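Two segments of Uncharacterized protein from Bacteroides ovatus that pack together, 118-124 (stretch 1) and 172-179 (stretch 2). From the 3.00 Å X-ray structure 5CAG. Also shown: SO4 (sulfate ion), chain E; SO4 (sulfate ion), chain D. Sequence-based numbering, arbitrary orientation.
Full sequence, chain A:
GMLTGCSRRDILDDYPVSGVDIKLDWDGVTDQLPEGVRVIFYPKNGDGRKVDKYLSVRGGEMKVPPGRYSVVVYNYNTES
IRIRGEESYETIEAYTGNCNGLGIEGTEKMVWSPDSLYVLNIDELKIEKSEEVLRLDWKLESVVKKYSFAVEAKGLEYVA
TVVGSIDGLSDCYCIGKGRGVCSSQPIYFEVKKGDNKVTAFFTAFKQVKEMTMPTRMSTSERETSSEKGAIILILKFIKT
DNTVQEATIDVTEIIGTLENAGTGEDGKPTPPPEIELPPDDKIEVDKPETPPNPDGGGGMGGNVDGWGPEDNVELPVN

Stretch 1 (118-124) YVLNIDE
Stretch 2 172-179: CYCIGKGR

Stretch 1 runs extended from Tyr-118 through Ile-122 (phi -109 to -137°, psi 120 to 147°), then turns a corner at Asp-123 (-67/-37°). Stretch 2 is a strand over 172-174, takes helical phi/psi at 175-177 without regular helical bonds, and passes through Gly-178 at 68/32°, a positive phi that favours glycine. This turn is closed by Cys-174 N to Arg-179 O (2.8 Å), with a weak bond from Gly-178 N to Cys-174 O (2.8 Å). The backbones come nearest at Asn-121 and Gly-176, CA to CA 5.9 Å; no clear hydrogen bond links the stretches, and 246 Å² is buried in all. Strand alternation points Val-119 and Asn-121 toward stretch 2, Leu-120 and Ile-122 away. Val-119 (chi1 t) sets CG1 3.7 Å from CG2 of Ile-175 (m, t) and 4.1 Å from CE2 at the ring edge of Tyr-173 (chi1 t, chi2 82°), a small buried apolar cluster. Asn-121 (chi1 p, chi2 -77°) lies against the turn: its CG is 3.2 Å from Ile-175 O, its ND2 3.2 Å from Gly-176 O, and its OD1 4.0 Å from Gly-178 CA. An ideal CB on Gly-178 would sit 3.4 Å from Asn-121 OD1, a close but tolerable contact; the positive phi is the clearer reason that glycine suits this place. Asp-123 (chi1 m) reaches the margin, OD1 3.7 Å from Gly-176 O.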

# COMPACT_ATOMS: atom_id res chain seq x y z
N TYR A 118 -1.18 0.69 7.64
CA TYR A 118 -0.24 0.98 8.71
C TYR A 118 0.40 -0.32 9.12
O TYR A 118 -0.30 -1.29 9.39
CB TYR A 118 -0.92 1.67 9.89
CG TYR A 118 -1.71 2.89 9.47
CD1 TYR A 118 -1.07 4.10 9.19
CD2 TYR A 118 -3.08 2.82 9.30
CE1 TYR A 118 -1.81 5.22 8.79
CE2 TYR A 118 -3.82 3.92 8.87
CZ TYR A 118 -3.18 5.12 8.62
OH TYR A 118 -3.95 6.19 8.22
N VAL A 119 1.72 -0.39 9.02
CA VAL A 119 2.42 -1.64 9.29
C VAL A 119 3.55 -1.44 10.29
O VAL A 119 4.20 -0.39 10.32
CB VAL A 119 2.94 -2.26 7.95
CG1 VAL A 119 3.94 -3.40 8.17
CG2 VAL A 119 1.79 -2.75 7.09
N LEU A 120 3.76 -2.49 11.09
CA LEU A 120 4.90 -2.71 11.96
C LEU A 120 5.37 -4.14 11.71
O LEU A 120 4.55 -5.07 11.76
CB LEU A 120 4.63 -2.47 13.45
CG LEU A 120 5.74 -2.99 14.37
CD1 LEU A 120 7.00 -2.16 14.25
CD2 LEU A 120 5.28 -3.06 15.79
N ASN A 121 6.66 -4.31 11.38
CA ASN A 121 7.19 -5.66 11.20
C ASN A 121 8.57 -5.76 11.86
O ASN A 121 9.46 -4.95 11.57
CB ASN A 121 7.22 -6.11 9.74
CG ASN A 121 8.19 -5.40 8.87
OD1 ASN A 121 7.97 -4.25 8.44
ND2 ASN A 121 9.27 -6.09 8.55
N ILE A 122 8.68 -6.69 12.83
CA ILE A 122 9.89 -6.96 13.60
C ILE A 122 10.39 -8.31 13.12
O ILE A 122 9.63 -9.28 13.19
CB ILE A 122 9.60 -6.95 15.12
CG1 ILE A 122 8.97 -5.62 15.57
CG2 ILE A 122 10.86 -7.27 15.92
CD1 ILE A 122 8.13 -5.72 16.83
N ASP A 123 11.63 -8.38 12.57
CA ASP A 123 12.17 -9.65 12.07
C ASP A 123 12.42 -10.62 13.23
O ASP A 123 12.20 -11.82 13.06
CB ASP A 123 13.45 -9.45 11.25
CG ASP A 123 13.29 -8.82 9.88
OD1 ASP A 123 12.15 -8.84 9.33
OD2 ASP A 123 14.32 -8.38 9.32
N GLU A 124 12.88 -10.11 14.40
CA GLU A 124 13.11 -10.98 15.56
C GLU A 124 12.84 -10.27 16.88
O GLU A 124 13.47 -9.23 17.17
CB GLU A 124 14.51 -11.60 15.58
CG GLU A 124 14.52 -12.84 16.46
CD GLU A 124 15.87 -13.47 16.75
OE1 GLU A 124 16.51 -13.97 15.80
OE2 GLU A 124 16.24 -13.52 17.94
N CYS A 172 1.85 -3.61 -4.48
CA CYS A 172 1.87 -4.66 -3.46
C CYS A 172 2.88 -4.35 -2.39
O CYS A 172 3.88 -3.70 -2.68
CB CYS A 172 2.15 -6.00 -4.09
SG CYS A 172 0.84 -6.57 -5.16
N TYR A 173 2.65 -4.82 -1.17
CA TYR A 173 3.60 -4.57 -0.09
C TYR A 173 3.77 -5.86 0.70
O TYR A 173 2.78 -6.43 1.16
CB TYR A 173 3.16 -3.38 0.78
CG TYR A 173 4.13 -3.00 1.88
CD1 TYR A 173 5.25 -2.21 1.62
CD2 TYR A 173 3.91 -3.41 3.20
CE1 TYR A 173 6.14 -1.85 2.64
CE2 TYR A 173 4.80 -3.06 4.22
CZ TYR A 173 5.91 -2.27 3.94
OH TYR A 173 6.78 -1.98 4.98
N CYS A 174 5.02 -6.37 0.75
CA CYS A 174 5.38 -7.56 1.51
C CYS A 174 5.55 -7.09 2.91
O CYS A 174 6.51 -6.37 3.19
CB CYS A 174 6.64 -8.21 0.96
SG CYS A 174 6.38 -9.20 -0.54
N ILE A 175 4.53 -7.36 3.75
CA ILE A 175 4.47 -6.89 5.13
C ILE A 175 5.65 -7.45 5.95
O ILE A 175 6.33 -6.68 6.60
CB ILE A 175 3.10 -7.22 5.77
CG1 ILE A 175 1.98 -6.41 5.07
CG2 ILE A 175 3.11 -6.94 7.27
CD1 ILE A 175 0.62 -6.91 5.24
N GLY A 176 5.92 -8.74 5.86
CA GLY A 176 7.05 -9.33 6.57
C GLY A 176 8.41 -8.89 6.05
O GLY A 176 9.36 -8.76 6.83
N LYS A 177 8.52 -8.67 4.72
CA LYS A 177 9.77 -8.29 4.07
C LYS A 177 10.04 -6.78 4.22
O LYS A 177 11.20 -6.36 4.13
CB LYS A 177 9.79 -8.70 2.57
CG LYS A 177 9.71 -10.23 2.25
CD LYS A 177 11.02 -11.04 2.50
CE LYS A 177 12.15 -10.86 1.49
NZ LYS A 177 13.45 -11.43 1.95
N GLY A 178 8.99 -5.99 4.48
CA GLY A 178 9.06 -4.54 4.65
C GLY A 178 9.43 -3.79 3.38
O GLY A 178 10.09 -2.75 3.42
N ARG A 179 9.01 -4.35 2.23
CA ARG A 179 9.29 -3.81 0.91
C ARG A 179 8.05 -3.83 0.04
O ARG A 179 7.22 -4.73 0.18
CB ARG A 179 10.41 -4.63 0.24
CG ARG A 179 11.78 -4.06 0.52
CD ARG A 179 12.93 -4.93 0.06
NE ARG A 179 14.18 -4.16 -0.02
CZ ARG A 179 15.03 -3.99 0.99
NH1 ARG A 179 14.78 -4.53 2.18
NH2 ARG A 179 16.13 -3.28 0.82
S SO4 E . 18.31 -5.50 3.82
O1 SO4 E . 17.03 -5.27 4.50
O2 SO4 E . 18.94 -4.22 3.48
O3 SO4 E . 19.19 -6.28 4.69
O4 SO4 E . 18.05 -6.25 2.59
S SO4 D . -4.16 10.25 7.05
O1 SO4 D . -5.38 9.77 6.39
O2 SO4 D . -4.48 10.82 8.35
O3 SO4 D . -3.22 9.14 7.20
O4 SO4 D . -3.55 11.30 6.23